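PDB 1Q40: mRNA export factor MEX67 from Candida albicans, which probably serves in the export of mRNA from the nucleus, its NTF2-like domain being expected to pair with an Mtr2-type partner. Local coordinates for residues 28-32 / 107-112. Numbering follows the deposited sequence.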
ATOM      1  N   TRP B  28     -10.933 -15.015  -9.901  1.00 38.43           N
ATOM      2  CA  TRP B  28     -10.960 -13.579 -10.208  1.00 36.79           C
ATOM      3  C   TRP B  28     -10.851 -13.350 -11.717  1.00 36.66           C
ATOM      4  O   TRP B  28     -11.451 -12.425 -12.256  1.00 35.86           O
ATOM      5  CB  TRP B  28      -9.830 -12.843  -9.481  1.00 35.94           C
ATOM      6  CG  TRP B  28      -9.871 -11.371  -9.698  1.00 33.83           C
ATOM      7  CD1 TRP B  28      -9.107 -10.647 -10.570  1.00 32.97           C
ATOM      8  CD2 TRP B  28     -10.747 -10.436  -9.062  1.00 31.59           C
ATOM      9  NE1 TRP B  28      -9.447  -9.314 -10.510  1.00 30.89           N
ATOM     10  CE2 TRP B  28     -10.450  -9.154  -9.587  1.00 30.14           C
ATOM     11  CE3 TRP B  28     -11.752 -10.545  -8.091  1.00 30.68           C
ATOM     12  CZ2 TRP B  28     -11.121  -8.008  -9.180  1.00 28.47           C
ATOM     13  CZ3 TRP B  28     -12.414  -9.400  -7.684  1.00 29.83           C
ATOM     14  CH2 TRP B  28     -12.102  -8.151  -8.230  1.00 28.34           C
ATOM     15  N   ASP B  29     -10.077 -14.194 -12.391  1.00 37.67           N
ATOM     16  CA  ASP B  29      -9.965 -14.144 -13.843  1.00 38.32           C
ATOM     17  C   ASP B  29     -11.109 -14.898 -14.543  1.00 39.92           C
ATOM     18  O   ASP B  29     -11.415 -14.605 -15.691  1.00 39.92           O
ATOM     19  CB  ASP B  29      -8.633 -14.743 -14.309  1.00 39.02           C
ATOM     20  CG  ASP B  29      -7.413 -13.957 -13.831  1.00 37.53           C
ATOM     21  OD1 ASP B  29      -7.514 -12.763 -13.446  1.00 33.38           O
ATOM     22  OD2 ASP B  29      -6.283 -14.481 -13.843  1.00 36.41           O
ATOM     23  N   ALA B  30     -11.717 -15.873 -13.870  1.00 41.93           N
ATOM     24  CA  ALA B  30     -12.736 -16.733 -14.495  1.00 44.15           C
ATOM     25  C   ALA B  30     -14.171 -16.345 -14.121  1.00 44.73           C
ATOM     26  O   ALA B  30     -14.877 -15.731 -14.917  1.00 45.83           O
ATOM     27  CB  ALA B  30     -12.467 -18.201 -14.160  1.00 45.31           C
ATOM     28  N   ASN B  31     -14.606 -16.713 -12.919  1.00 45.49           N
ATOM     29  CA  ASN B  31     -15.964 -16.432 -12.467  1.00 45.04           C
ATOM     30  C   ASN B  31     -15.958 -15.799 -11.072  1.00 43.76           C
ATOM     31  O   ASN B  31     -15.814 -16.496 -10.074  1.00 44.23           O
ATOM     32  CB  ASN B  31     -16.780 -17.725 -12.467  1.00 46.66           C
ATOM     33  CG  ASN B  31     -18.266 -17.479 -12.315  1.00 48.07           C
ATOM     34  OD1 ASN B  31     -18.712 -16.339 -12.154  1.00 48.65           O
ATOM     35  ND2 ASN B  31     -19.047 -18.553 -12.363  1.00 51.23           N
ATOM     36  N   ARG B  32     -16.110 -14.480 -11.015  1.00 41.80           N
ATOM     37  CA  ARG B  32     -16.055 -13.756  -9.746  1.00 40.86           C
ATOM     38  C   ARG B  32     -17.213 -14.052  -8.791  1.00 41.31           C
ATOM     39  O   ARG B  32     -17.082 -13.850  -7.587  1.00 40.48           O
ATOM     40  CB  ARG B  32     -15.958 -12.248  -9.997  1.00 39.25           C
ATOM     41  CG  ARG B  32     -14.581 -11.847 -10.481  1.00 37.56           C
ATOM     42  CD  ARG B  32     -14.468 -10.412 -10.948  1.00 33.71           C
ATOM     43  NE  ARG B  32     -13.174 -10.198 -11.587  1.00 32.28           N
ATOM     44  CZ  ARG B  32     -12.845  -9.131 -12.309  1.00 30.89           C
ATOM     45  NH1 ARG B  32     -13.707  -8.140 -12.483  1.00 28.31           N
ATOM     46  NH2 ARG B  32     -11.634  -9.061 -12.859  1.00 31.91           N
ATOM     47  N   LEU B 107     -15.194  -3.927 -12.421  1.00 26.12           N
ATOM     48  CA  LEU B 107     -13.765  -3.936 -12.681  1.00 25.58           C
ATOM     49  C   LEU B 107     -13.508  -4.727 -13.984  1.00 25.80           C
ATOM     50  O   LEU B 107     -14.115  -5.779 -14.206  1.00 25.41           O
ATOM     51  CB  LEU B 107     -13.010  -4.549 -11.498  1.00 25.67           C
ATOM     52  CG  LEU B 107     -13.020  -3.693 -10.216  1.00 25.58           C
ATOM     53  CD1 LEU B 107     -12.569  -4.490  -9.010  1.00 26.73           C
ATOM     54  CD2 LEU B 107     -12.161  -2.465 -10.372  1.00 25.01           C
ATOM     55  N   PRO B 108     -12.648  -4.213 -14.861  1.00 25.41           N
ATOM     56  CA  PRO B 108     -12.311  -4.948 -16.090  1.00 26.22           C
ATOM     57  C   PRO B 108     -11.899  -6.404 -15.811  1.00 27.20           C
ATOM     58  O   PRO B 108     -11.308  -6.719 -14.767  1.00 26.96           O
ATOM     59  CB  PRO B 108     -11.162  -4.130 -16.681  1.00 25.87           C
ATOM     60  CG  PRO B 108     -11.422  -2.719 -16.195  1.00 25.01           C
ATOM     61  CD  PRO B 108     -11.984  -2.895 -14.807  1.00 24.99           C
ATOM     62  N   LYS B 109     -12.254  -7.282 -16.742  1.00 28.75           N
ATOM     63  CA  LYS B 109     -11.904  -8.697 -16.673  1.00 30.20           C
ATOM     64  C   LYS B 109     -10.420  -8.860 -16.945  1.00 30.81           C
ATOM     65  O   LYS B 109      -9.859  -8.148 -17.768  1.00 30.16           O
ATOM     66  CB  LYS B 109     -12.752  -9.491 -17.669  1.00 31.22           C
ATOM     67  CG  LYS B 109     -14.266  -9.293 -17.416  1.00 31.94           C
ATOM     68  CD  LYS B 109     -15.138 -10.234 -18.214  1.00 33.92           C
ATOM     69  CE  LYS B 109     -16.597 -10.027 -17.852  1.00 34.54           C
ATOM     70  NZ  LYS B 109     -17.497 -10.657 -18.833  1.00 35.75           N
ATOM     71  N   THR B 110      -9.797  -9.810 -16.252  1.00 32.12           N
ATOM     72  CA  THR B 110      -8.343  -9.884 -16.154  1.00 32.87           C
ATOM     73  C   THR B 110      -7.771 -11.266 -16.431  1.00 35.27           C
ATOM     74  O   THR B 110      -8.468 -12.283 -16.407  1.00 34.72           O
ATOM     75  CB  THR B 110      -7.906  -9.502 -14.724  1.00 32.32           C
ATOM     76  OG1 THR B 110      -8.668 -10.258 -13.765  1.00 31.26           O
ATOM     77  CG2 THR B 110      -8.225  -8.023 -14.416  1.00 30.55           C
ATOM     78  N   ARG B 111      -6.464 -11.281 -16.651  1.00 37.45           N
ATOM     79  CA  ARG B 111      -5.675 -12.487 -16.489  1.00 40.04           C
ATOM     80  C   ARG B 111      -4.378 -12.151 -15.747  1.00 39.95           C
ATOM     81  O   ARG B 111      -3.606 -11.296 -16.176  1.00 39.38           O
ATOM     82  CB  ARG B 111      -5.428 -13.188 -17.824  1.00 42.12           C
ATOM     83  CG  ARG B 111      -4.872 -12.329 -18.909  1.00 45.47           C
ATOM     84  CD  ARG B 111      -3.414 -12.622 -19.218  1.00 51.75           C
ATOM     85  NE  ARG B 111      -3.240 -13.882 -19.936  1.00 56.52           N
ATOM     86  CZ  ARG B 111      -2.056 -14.427 -20.198  1.00 61.03           C
ATOM     87  NH1 ARG B 111      -0.934 -13.828 -19.802  1.00 61.71           N
ATOM     88  NH2 ARG B 111      -1.989 -15.578 -20.861  1.00 63.98           N
ATOM     89  N   HIS B 112      -4.216 -12.775 -14.582  1.00 40.88           N
ATOM     90  CA  HIS B 112      -3.001 -12.725 -13.786  1.00 41.53           C
ATOM     91  C   HIS B 112      -2.231 -14.002 -14.101  1.00 44.49           C
ATOM     92  O   HIS B 112      -2.735 -15.100 -13.886  1.00 45.17           O
ATOM     93  CB  HIS B 112      -3.331 -12.708 -12.295  1.00 40.98           C
ATOM     94  CG  HIS B 112      -4.094 -11.498 -11.840  1.00 38.09           C
ATOM     95  ND1 HIS B 112      -5.406 -11.266 -12.191  1.00 36.51           N
ATOM     96  CD2 HIS B 112      -3.734 -10.474 -11.034  1.00 35.85           C
ATOM     97  CE1 HIS B 112      -5.817 -10.139 -11.630  1.00 36.82           C
ATOM     98  NE2 HIS B 112      -4.821  -9.641 -10.919  1.00 34.67           N
TER
HETATM   99  O   HOH W   1     -11.956 -11.612 -14.807  1.00 34.78           O
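Asp29, in the last turn of its helix, sets its carboxylate edge-on to the His112 ring, between that ring and the hydroxyl of Thr110. Asp29 OD1 takes two bonds: His112 ND1 donates to its syn lone pair at 2.9 Å, and the hydroxyl Thr110 OG1 donates from the anti side at 2.8 Å. The other oxygen, Asp29 OD2, accepts a bond from the backbone N of His112 at 2.8 Å, almost straight (170°) and arriving well out of the carboxylate plane. Carboxylate and imidazole lie nearly coplanar, 16° apart, and the three bonds together fix the rotation of the acid. This is a His-carboxylate pair, and the negative charge would favour a proton on ND1.

At the Leu107 end the roles reverse: Arg32 donates to two backbone carbonyls. Arg32 NH1 reaches Leu107 O at 3.0 Å, from above the carbonyl plane, while Arg32 NH2 meets Pro108 O, also at 3.0 Å, and adds a weak bond to Thr110 OG1; all three acceptors lie at the guanidinium edge. The guanidinium lies over one face of the Trp28 ring, and Arg32 NE donates to Trp28 O at 2.9 Å, a bond on a carbonyl lone pair that helps hold the arginine's rotation. The indole of Trp28 lies beneath Arg32 because its first torsion (chi1 -177°) turns CG away from the backbone N, and Trp28 CH2, at the ring edge, touches Leu107 CD1 at 3.8 Å. A water bridges the backbones, donating to Trp28 O and accepting from Thr110 N.

The contact thus ties the C-terminal end of helix 14-29 and the turn after it to the short strand 109-111 of the NTF2-like domain. That strand pairs antiparallel with strand 134-146, Phe142 and Phe183 pack against His112, and Phe104, from helix 96-105, meets the indole edge-to-face and gives its carbonyl to Arg32 NH1.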